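Local coordinates for protein A52 (Vaccinia virus, PDB 2VVW) that suppresses the host innate immune response as a Bcl-2-like protein that binds TRAF6 and IRAK2, inhibiting NF-kappa-B signalling and activating p38, at residues A[13-18]-A[143-148]; A[27-32]-A[104-109]; A[70-75]-A[110-115]. All blocks are in the same frame, centred on the assembly; numbering follows the deposited sequence.

Contact 1: A[13-18]-A[143-148]; sequences DDLLDR and SILQNR
Residues 13-18 run without regular structure ahead of helix 21-35 and pass by residues 143-148, which are helical throughout and belong to helix 135-153. The backbones come closest at Leu15 and Gln146, whose CA atoms are 6.0 Å apart, and the buried surface is modest, 196 Å² over both sides. Leu15 carries the loop's part. Its backbone is extended, CB is directed at the helix, and CG stands anti to the backbone N (chi1 -176°), so that the CD2 branch reaches the shaft of Leu145: CD2 lies 3.4 Å from Leu145 CB, tighter than usual for two carbons. The two leucine side chains cross obliquely. In the Bcl-2-like fold of A52 this attaches the N-terminal loop to the C-terminal helix, and the cluster is extended by Leu44 and Ile48 of helix 43-49 and Ile24 of helix 21-35. Gln146 then makes the polar link. Its chain, extended beyond CG, crosses Leu15 at about a right angle, with CG of Gln146 3.7 Å from CG of Leu15, and the amide beyond it donates from NE2 to Leu15 O over 3.0 Å. The bond is nearly straight at the hydrogen (164°) and the acceptor lies in the amide plane, yet NE2 sits above the carbonyl plane of Leu15, 45° out of it, and so is not on a lone pair. One peptide back, Leu15 N donates to Asp14 OD1 at 2.9 Å, using the anti lone pair of that oxygen.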
loop_
_atom_site.group_PDB
_atom_site.type_symbol
_atom_site.label_atom_id
_atom_site.label_comp_id
_atom_site.label_asym_id
_atom_site.label_seq_id
_atom_site.Cartn_x
_atom_site.Cartn_y
_atom_site.Cartn_z
ATOM N N ASP A 13 17.052 5.830 -0.117
ATOM C CA ASP A 13 18.323 5.586 -0.810
ATOM C C ASP A 13 19.230 4.590 -0.097
ATOM O O ASP A 13 20.276 4.235 -0.642
ATOM C CB ASP A 13 19.087 6.897 -0.987
ATOM C CG ASP A 13 18.472 7.808 -2.024
ATOM O OD1 ASP A 13 17.820 7.315 -2.968
ATOM O OD2 ASP A 13 18.671 9.029 -1.912
ATOM N N ASP A 14 18.847 4.140 1.101
ATOM C CA ASP A 14 19.742 3.247 1.857
ATOM C C ASP A 14 19.119 1.879 2.115
ATOM O O ASP A 14 18.071 1.550 1.583
ATOM C CB ASP A 14 20.171 3.888 3.174
ATOM C CG ASP A 14 21.657 3.653 3.495
ATOM O OD1 ASP A 14 22.229 2.562 3.210
ATOM O OD2 ASP A 14 22.247 4.588 4.043
ATOM N N LEU A 15 19.826 1.063 2.881
ATOM C CA LEU A 15 19.352 -0.234 3.285
ATOM C C LEU A 15 20.114 -0.550 4.573
ATOM O O LEU A 15 21.245 -1.024 4.549
ATOM C CB LEU A 15 19.593 -1.263 2.170
ATOM C CG LEU A 15 19.057 -2.674 2.430
ATOM C CD1 LEU A 15 17.693 -2.570 2.982
ATOM C CD2 LEU A 15 19.072 -3.546 1.178
ATOM N N LEU A 16 19.503 -0.235 5.703
ATOM C CA LEU A 16 20.162 -0.345 7.004
ATOM C C LEU A 16 19.673 -1.557 7.791
ATOM O O LEU A 16 18.707 -2.210 7.395
ATOM C CB LEU A 16 19.967 0.959 7.795
ATOM C CG LEU A 16 20.405 2.244 7.058
ATOM C CD1 LEU A 16 20.011 3.488 7.846
ATOM C CD2 LEU A 16 21.908 2.250 6.733
ATOM N N ASP A 17 20.357 -1.878 8.892
ATOM C CA ASP A 17 20.040 -3.082 9.660
ATOM C C ASP A 17 18.563 -3.120 10.065
ATOM O O ASP A 17 17.920 -4.163 9.966
ATOM C CB ASP A 17 20.928 -3.202 10.896
ATOM C CG ASP A 17 22.358 -3.622 10.564
ATOM O OD1 ASP A 17 22.621 -4.088 9.429
ATOM O OD2 ASP A 17 23.229 -3.464 11.452
ATOM N N ARG A 18 18.043 -1.971 10.495
ATOM C CA ARG A 18 16.659 -1.838 10.957
ATOM C C ARG A 18 15.620 -1.940 9.858
ATOM O O ARG A 18 14.438 -2.102 10.154
ATOM C CB ARG A 18 16.473 -0.497 11.660
ATOM C CG ARG A 18 16.596 0.729 10.726
ATOM C CD ARG A 18 15.266 1.215 10.151
ATOM N NE ARG A 18 15.449 2.384 9.284
ATOM C CZ ARG A 18 15.612 3.629 9.712
ATOM N NH1 ARG A 18 15.632 3.894 11.012
ATOM N NH2 ARG A 18 15.784 4.616 8.827
ATOM N N SER A 143 21.906 -8.440 2.024
ATOM C CA SER A 143 23.353 -8.289 1.926
ATOM C C SER A 143 23.814 -7.929 0.532
ATOM O O SER A 143 24.675 -7.082 0.370
ATOM C CB SER A 143 24.057 -9.560 2.379
ATOM O OG SER A 143 23.870 -9.738 3.762
ATOM N N ILE A 144 23.240 -8.587 -0.471
ATOM C CA ILE A 144 23.592 -8.325 -1.857
ATOM C C ILE A 144 23.214 -6.900 -2.227
ATOM O O ILE A 144 24.029 -6.189 -2.819
ATOM C CB ILE A 144 22.951 -9.369 -2.814
ATOM C CG1 ILE A 144 23.689 -10.706 -2.681
ATOM C CG2 ILE A 144 22.979 -8.896 -4.290
ATOM C CD1 ILE A 144 23.066 -11.855 -3.468
ATOM N N LEU A 145 22.005 -6.477 -1.841
ATOM C CA LEU A 145 21.518 -5.133 -2.156
ATOM C C LEU A 145 22.378 -4.075 -1.491
ATOM O O LEU A 145 22.748 -3.083 -2.112
ATOM C CB LEU A 145 20.053 -4.969 -1.738
ATOM C CG LEU A 145 19.017 -5.567 -2.689
ATOM C CD1 LEU A 145 17.643 -5.693 -2.021
ATOM C CD2 LEU A 145 18.917 -4.718 -3.963
ATOM N N GLN A 146 22.715 -4.309 -0.226
ATOM C CA GLN A 146 23.589 -3.413 0.511
ATOM C C GLN A 146 24.927 -3.241 -0.198
ATOM O O GLN A 146 25.404 -2.111 -0.345
ATOM C CB GLN A 146 23.805 -3.926 1.931
ATOM C CG GLN A 146 22.594 -3.771 2.843
ATOM C CD GLN A 146 22.803 -4.411 4.216
ATOM O OE1 GLN A 146 23.419 -5.464 4.331
ATOM N NE2 GLN A 146 22.296 -3.767 5.256
ATOM N N ASN A 147 25.524 -4.352 -0.629
ATOM C CA ASN A 147 26.769 -4.306 -1.404
ATOM C C ASN A 147 26.627 -3.466 -2.661
ATOM O O ASN A 147 27.496 -2.657 -2.974
ATOM C CB ASN A 147 27.218 -5.712 -1.832
ATOM C CG ASN A 147 27.774 -6.522 -0.690
ATOM O OD1 ASN A 147 28.343 -5.979 0.254
ATOM N ND2 ASN A 147 27.610 -7.838 -0.768
ATOM N N ARG A 148 25.539 -3.689 -3.391
ATOM C CA ARG A 148 25.320 -2.997 -4.659
ATOM C C ARG A 148 25.126 -1.501 -4.456
ATOM O O ARG A 148 25.559 -0.700 -5.289
ATOM C CB ARG A 148 24.131 -3.599 -5.399
ATOM C CG ARG A 148 24.444 -4.979 -5.969
ATOM C CD ARG A 148 23.281 -5.584 -6.732
ATOM N NE ARG A 148 23.590 -6.951 -7.176
ATOM C CZ ARG A 148 22.777 -7.734 -7.887
ATOM N NH1 ARG A 148 21.587 -7.309 -8.280
ATOM N NH2 ARG A 148 23.164 -8.959 -8.210
#

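Contact 2: A[27-32]-A[104-109]; sequences EYFMYR and GLCACV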
loop_
_atom_site.group_PDB
_atom_site.type_symbol
_atom_site.label_atom_id
_atom_site.label_comp_id
_atom_site.label_asym_id
_atom_site.label_seq_id
_atom_site.Cartn_x
_atom_site.Cartn_y
_atom_site.Cartn_z
ATOM N N GLU A 27 6.299 -2.864 0.158
ATOM C CA GLU A 27 6.133 -1.507 -0.352
ATOM C C GLU A 27 6.519 -1.410 -1.813
ATOM O O GLU A 27 5.893 -0.667 -2.569
ATOM C CB GLU A 27 6.923 -0.501 0.499
ATOM C CG GLU A 27 6.331 -0.325 1.887
ATOM C CD GLU A 27 6.676 0.980 2.580
ATOM O OE1 GLU A 27 7.360 1.860 1.990
ATOM O OE2 GLU A 27 6.245 1.111 3.752
ATOM N N TYR A 28 7.555 -2.146 -2.215
ATOM C CA TYR A 28 7.967 -2.197 -3.625
ATOM C C TYR A 28 6.839 -2.704 -4.536
ATOM O O TYR A 28 6.473 -2.082 -5.533
ATOM C CB TYR A 28 9.188 -3.106 -3.765
ATOM C CG TYR A 28 9.660 -3.271 -5.183
ATOM C CD1 TYR A 28 10.281 -2.208 -5.856
ATOM C CD2 TYR A 28 9.470 -4.468 -5.867
ATOM C CE1 TYR A 28 10.711 -2.335 -7.149
ATOM C CE2 TYR A 28 9.907 -4.610 -7.175
ATOM C CZ TYR A 28 10.525 -3.535 -7.815
ATOM O OH TYR A 28 10.965 -3.662 -9.111
ATOM N N PHE A 29 6.265 -3.836 -4.177
ATOM C CA PHE A 29 5.144 -4.364 -4.944
ATOM C C PHE A 29 3.890 -3.504 -4.876
ATOM O O PHE A 29 3.200 -3.350 -5.885
ATOM C CB PHE A 29 4.873 -5.822 -4.579
ATOM C CG PHE A 29 5.972 -6.745 -5.015
ATOM C CD1 PHE A 29 6.327 -6.845 -6.347
ATOM C CD2 PHE A 29 6.664 -7.505 -4.102
ATOM C CE1 PHE A 29 7.344 -7.695 -6.748
ATOM C CE2 PHE A 29 7.683 -8.346 -4.505
ATOM C CZ PHE A 29 8.023 -8.438 -5.815
ATOM N N MET A 30 3.642 -2.881 -3.728
ATOM C CA MET A 30 2.512 -1.966 -3.588
ATOM C C MET A 30 2.695 -0.788 -4.525
ATOM O O MET A 30 1.820 -0.488 -5.312
ATOM C CB MET A 30 2.416 -1.471 -2.148
ATOM C CG MET A 30 1.400 -0.397 -1.882
ATOM S SD MET A 30 1.580 0.229 -0.204
ATOM C CE MET A 30 3.060 1.270 -0.352
ATOM N N TYR A 31 3.854 -0.145 -4.453
ATOM C CA TYR A 31 4.060 1.079 -5.232
ATOM C C TYR A 31 4.172 0.812 -6.743
ATOM O O TYR A 31 3.618 1.571 -7.565
ATOM C CB TYR A 31 5.285 1.840 -4.726
ATOM C CG TYR A 31 5.061 2.659 -3.470
ATOM C CD1 TYR A 31 4.141 3.709 -3.455
ATOM C CD2 TYR A 31 5.792 2.408 -2.295
ATOM C CE1 TYR A 31 3.919 4.476 -2.314
ATOM C CE2 TYR A 31 5.586 3.200 -1.132
ATOM C CZ TYR A 31 4.644 4.211 -1.151
ATOM O OH TYR A 31 4.444 5.003 -0.046
ATOM N N ARG A 32 4.905 -0.235 -7.116
ATOM C CA ARG A 32 5.028 -0.600 -8.517
ATOM C C ARG A 32 3.685 -1.112 -9.056
ATOM O O ARG A 32 3.247 -0.729 -10.149
ATOM C CB ARG A 32 6.125 -1.638 -8.719
ATOM C CG ARG A 32 6.331 -2.009 -10.182
ATOM C CD ARG A 32 7.669 -2.698 -10.414
ATOM N NE ARG A 32 7.761 -3.202 -11.784
ATOM C CZ ARG A 32 8.891 -3.554 -12.387
ATOM N NH1 ARG A 32 10.047 -3.448 -11.764
ATOM N NH2 ARG A 32 8.858 -3.995 -13.638
ATOM N N GLY A 104 12.083 -10.343 -9.373
ATOM C CA GLY A 104 11.931 -9.664 -10.659
ATOM C C GLY A 104 10.739 -10.149 -11.468
ATOM O O GLY A 104 10.130 -9.374 -12.194
ATOM N N LEU A 105 10.425 -11.439 -11.344
ATOM C CA LEU A 105 9.295 -12.053 -12.035
ATOM C C LEU A 105 7.986 -11.494 -11.486
ATOM O O LEU A 105 7.108 -11.111 -12.243
ATOM C CB LEU A 105 9.336 -13.573 -11.854
ATOM C CG LEU A 105 8.175 -14.401 -12.418
ATOM C CD1 LEU A 105 8.291 -14.521 -13.928
ATOM C CD2 LEU A 105 8.135 -15.776 -11.745
ATOM N N CYS A 106 7.863 -11.464 -10.165
ATOM C CA CYS A 106 6.710 -10.853 -9.493
ATOM C C CYS A 106 6.482 -9.436 -9.995
ATOM O O CYS A 106 5.352 -9.042 -10.291
ATOM C CB CYS A 106 6.943 -10.834 -7.981
ATOM S SG CYS A 106 6.817 -12.467 -7.287
ATOM N N ALA A 107 7.572 -8.684 -10.078
ATOM C CA ALA A 107 7.555 -7.292 -10.536
ATOM C C ALA A 107 7.029 -7.144 -11.950
ATOM O O ALA A 107 6.234 -6.224 -12.255
ATOM C CB ALA A 107 8.942 -6.717 -10.462
ATOM N N CYS A 108 7.523 -7.993 -12.839
ATOM C CA CYS A 108 7.083 -7.958 -14.233
ATOM C C CYS A 108 5.614 -8.389 -14.347
ATOM O O CYS A 108 4.887 -7.880 -15.172
ATOM C CB CYS A 108 7.988 -8.830 -15.108
ATOM S SG CYS A 108 9.680 -8.162 -15.291
ATOM N N VAL A 109 5.186 -9.323 -13.508
ATOM C CA VAL A 109 3.788 -9.765 -13.482
ATOM C C VAL A 109 2.870 -8.663 -12.934
ATOM O O VAL A 109 1.809 -8.391 -13.500
ATOM C CB VAL A 109 3.628 -11.085 -12.665
ATOM C CG1 VAL A 109 2.160 -11.418 -12.411
ATOM C CG2 VAL A 109 4.343 -12.241 -13.394
#
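Two helices of the Bcl-2-like bundle, 21-35 and 96-115, run side by side here: the axes of 27-32 and 104-109 approach to 10.2 Å at a signed crossing angle of -21°, with N-to-C directions nearly aligned. Ala107 is the residue of 104-109 most covered by its neighbour. In Tyr28, CB leaves the backbone toward the second helix, and with CG anti to the backbone N (chi1 178°) the ring presents its edge to Ala107, whose CB lies 3.9 Å from Tyr28 OH. Phe29 follows with CG beside its backbone N, and the tip of its ring reaches Cys106: CE1 is 3.4 Å from Cys106 CB. Cys106 SG makes an oblique sulfur-aromatic contact, 5.2 Å from the Phe29 ring centroid, while Cys125 and Ile129 of helix 123-132 also pack on this ring. Tyr31 faces elsewhere, and its OH hydrogen-bonds to Trp122 NE1 of the second subunit. Arg32 repeats the direction of Tyr28 one turn on, its chain extended from CG to NE. This buried guanidinium has salt-bridge partners in Asp52 and Asp111, which probably keep it charged. Its NH1 donates to Tyr28 OH at 2.8 Å, a bent bond of 136° that ties the two side chains together. One face of the guanidinium is covered by Ala107, whose CB stands 3.6 Å above the plane, over its centre.

Contact 3: A[70-75]-A[110-115]; sequences RLNSEE and VDVWRN
At the edge of the Trp113 indole the Bcl-2-like bundle joins the connection between helices 62-68 and 76-90 to the end of helix 96-115: Leu71 O and Asn72 OD1 both lie near the ring plane, on the pyrrole side. Trp113 NE1 donates to Leu71 O over 2.9 Å, with an angle of 152° at the hydrogen. The acceptor is 11° out of the ring plane, but the donor stands well above the carbonyl plane of Leu71, so no lone pair is addressed. The other flat group, the Arg114 guanidinium, has Asp111 OD1 at its edge in plane, in a salt bridge along one helical turn, and Asp111 O over one face. The connection is itself strongly shaped: Arg70, at positive phi, closes the preceding helix with a Schellman motif, and a type I beta turn runs from Arg70 to Ser73. Arg70 O accepts from both Ser73 N and Ser73 OG; the hydroxyl also receives a weak capping bond from Glu75 N. The turn brings Leu71 and Asn72 to the helix. Leu71 CD2 lies 4.1 Å from Trp113 CZ2, the two side chains crossing at about a right angle. Asn72 is laid over Val112, and its OD1, 3.4 Å from Val112 CG1, is buried with no polar partner in the model. The other end of that amide has a partner: Asn72 ND2 donates at 2.9 Å to a water, which in turn donates to Val112 O at 2.6 Å.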
loop_
_atom_site.group_PDB
_atom_site.type_symbol
_atom_site.label_atom_id
_atom_site.label_comp_id
_atom_site.label_asym_id
_atom_site.label_seq_id
_atom_site.Cartn_x
_atom_site.Cartn_y
_atom_site.Cartn_z
ATOM N N ARG A 70 -2.196 -16.959 -18.681
ATOM C CA ARG A 70 -3.436 -16.193 -18.830
ATOM C C ARG A 70 -3.629 -15.210 -17.656
ATOM O O ARG A 70 -4.649 -15.229 -16.940
ATOM C CB ARG A 70 -4.615 -17.161 -18.932
ATOM C CG ARG A 70 -4.448 -18.195 -20.047
ATOM C CD ARG A 70 -5.471 -19.317 -19.926
ATOM N NE ARG A 70 -4.946 -20.586 -20.448
ATOM C CZ ARG A 70 -4.426 -21.578 -19.715
ATOM N NH1 ARG A 70 -3.991 -22.678 -20.329
ATOM N NH2 ARG A 70 -4.340 -21.503 -18.384
ATOM N N LEU A 71 -2.618 -14.365 -17.473
ATOM C CA LEU A 71 -2.482 -13.540 -16.288
ATOM C C LEU A 71 -3.666 -12.616 -16.043
ATOM O O LEU A 71 -4.034 -12.398 -14.896
ATOM C CB LEU A 71 -1.174 -12.727 -16.336
ATOM C CG LEU A 71 0.149 -13.441 -16.053
ATOM C CD1 LEU A 71 1.311 -12.461 -16.186
ATOM C CD2 LEU A 71 0.172 -14.149 -14.652
ATOM N N ASN A 72 -4.270 -12.081 -17.108
ATOM C CA ASN A 72 -5.366 -11.140 -16.939
ATOM C C ASN A 72 -6.724 -11.832 -16.895
ATOM O O ASN A 72 -7.758 -11.161 -16.820
ATOM C CB ASN A 72 -5.345 -10.083 -18.051
ATOM C CG ASN A 72 -4.238 -9.049 -17.865
ATOM O OD1 ASN A 72 -3.758 -8.826 -16.760
ATOM N ND2 ASN A 72 -3.846 -8.388 -18.971
ATOM N N SER A 73 -6.732 -13.168 -16.908
ATOM C CA SER A 73 -7.986 -13.912 -16.794
ATOM C C SER A 73 -8.454 -13.977 -15.355
ATOM O O SER A 73 -7.706 -13.650 -14.436
ATOM C CB SER A 73 -7.823 -15.340 -17.324
ATOM O OG SER A 73 -7.016 -16.100 -16.457
ATOM N N GLU A 74 -9.684 -14.445 -15.162
ATOM C CA GLU A 74 -10.237 -14.618 -13.838
ATOM C C GLU A 74 -9.320 -15.490 -12.976
ATOM O O GLU A 74 -9.233 -15.297 -11.771
ATOM C CB GLU A 74 -11.632 -15.259 -13.920
ATOM C CG GLU A 74 -12.428 -15.171 -12.634
ATOM C CD GLU A 74 -12.828 -13.735 -12.280
ATOM O OE1 GLU A 74 -13.446 -13.050 -13.138
ATOM O OE2 GLU A 74 -12.523 -13.295 -11.140
ATOM N N GLU A 75 -8.646 -16.449 -13.607
ATOM C CA GLU A 75 -7.830 -17.430 -12.902
ATOM C C GLU A 75 -6.348 -17.021 -12.824
ATOM O O GLU A 75 -5.543 -17.747 -12.249
ATOM C CB GLU A 75 -7.923 -18.790 -13.617
ATOM C CG GLU A 75 -9.319 -19.381 -13.717
ATOM C CD GLU A 75 -10.198 -18.801 -14.839
ATOM O OE1 GLU A 75 -9.718 -18.045 -15.725
ATOM O OE2 GLU A 75 -11.409 -19.113 -14.821
ATOM N N VAL A 110 3.284 -8.006 -11.851
ATOM C CA VAL A 110 2.471 -6.939 -11.285
ATOM C C VAL A 110 2.247 -5.813 -12.312
ATOM O O VAL A 110 1.196 -5.193 -12.311
ATOM C CB VAL A 110 3.043 -6.410 -9.919
ATOM C CG1 VAL A 110 4.048 -5.261 -10.112
ATOM C CG2 VAL A 110 1.916 -5.979 -9.005
ATOM N N ASP A 111 3.193 -5.591 -13.225
ATOM C CA ASP A 111 2.983 -4.591 -14.275
ATOM C C ASP A 111 1.799 -4.937 -15.149
ATOM O O ASP A 111 1.064 -4.051 -15.566
ATOM C CB ASP A 111 4.176 -4.458 -15.223
ATOM C CG ASP A 111 5.430 -3.965 -14.556
ATOM O OD1 ASP A 111 5.371 -3.335 -13.487
ATOM O OD2 ASP A 111 6.500 -4.212 -15.145
ATOM N N VAL A 112 1.678 -6.217 -15.498
ATOM C CA VAL A 112 0.607 -6.667 -16.380
ATOM C C VAL A 112 -0.727 -6.392 -15.702
ATOM O O VAL A 112 -1.656 -5.889 -16.317
ATOM C CB VAL A 112 0.749 -8.185 -16.751
ATOM C CG1 VAL A 112 -0.470 -8.700 -17.518
ATOM C CG2 VAL A 112 2.018 -8.423 -17.570
ATOM N N TRP A 113 -0.826 -6.748 -14.430
ATOM C CA TRP A 113 -2.052 -6.521 -13.678
ATOM C C TRP A 113 -2.403 -5.050 -13.483
ATOM O O TRP A 113 -3.581 -4.667 -13.616
ATOM C CB TRP A 113 -1.972 -7.246 -12.346
ATOM C CG TRP A 113 -1.978 -8.733 -12.461
ATOM C CD1 TRP A 113 -2.555 -9.499 -13.446
ATOM C CD2 TRP A 113 -1.403 -9.657 -11.527
ATOM N NE1 TRP A 113 -2.382 -10.840 -13.161
ATOM C CE2 TRP A 113 -1.665 -10.962 -12.004
ATOM C CE3 TRP A 113 -0.669 -9.509 -10.342
ATOM C CZ2 TRP A 113 -1.227 -12.109 -11.330
ATOM C CZ3 TRP A 113 -0.262 -10.652 -9.665
ATOM C CH2 TRP A 113 -0.538 -11.933 -10.177
ATOM N N ARG A 114 -1.399 -4.214 -13.220
ATOM C CA ARG A 114 -1.640 -2.783 -13.103
ATOM C C ARG A 114 -2.239 -2.269 -14.388
ATOM O O ARG A 114 -3.247 -1.536 -14.382
ATOM C CB ARG A 114 -0.337 -2.049 -12.796
ATOM C CG ARG A 114 -0.515 -0.575 -12.434
ATOM C CD ARG A 114 0.842 0.125 -12.328
ATOM N NE ARG A 114 1.553 0.070 -13.603
ATOM C CZ ARG A 114 2.649 -0.647 -13.868
ATOM N NH1 ARG A 114 3.265 -1.389 -12.936
ATOM N NH2 ARG A 114 3.152 -0.590 -15.096
ATOM N N ASN A 115 -1.622 -2.642 -15.497
ATOM C CA ASN A 115 -2.055 -2.170 -16.818
ATOM C C ASN A 115 -3.479 -2.592 -17.165
ATOM O O ASN A 115 -4.180 -1.886 -17.877
ATOM C CB ASN A 115 -1.073 -2.635 -17.901
ATOM C CG ASN A 115 0.300 -1.993 -17.756
ATOM O OD1 ASN A 115 0.458 -0.965 -17.084
ATOM N ND2 ASN A 115 1.306 -2.616 -18.359
HETATM O O HOH W 1 -2.013 -6.130 -18.905
#

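From the N terminus, the loop at 13-18 waits for its partner until helix 135-153, so contact 1 closes a loop that takes in nearly the whole chain and encloses the other two. Contact 2 starts on helix 21-35 and closes at 104-109. Residues 70-75 fall inside that loop but pair with 110-115 beyond it, so contacts 2 and 3 cross; contact 3 closes a shorter loop through helix 76-90, tying the connection after helix 62-68 to the C-terminal part of helix 96-115. Contacts 2 and 3 touch through a 2.8 Å salt bridge between Arg32 NH2 and Asp111 OD2. Contacts 1 and 3 lie on opposite sides of the chain's centre.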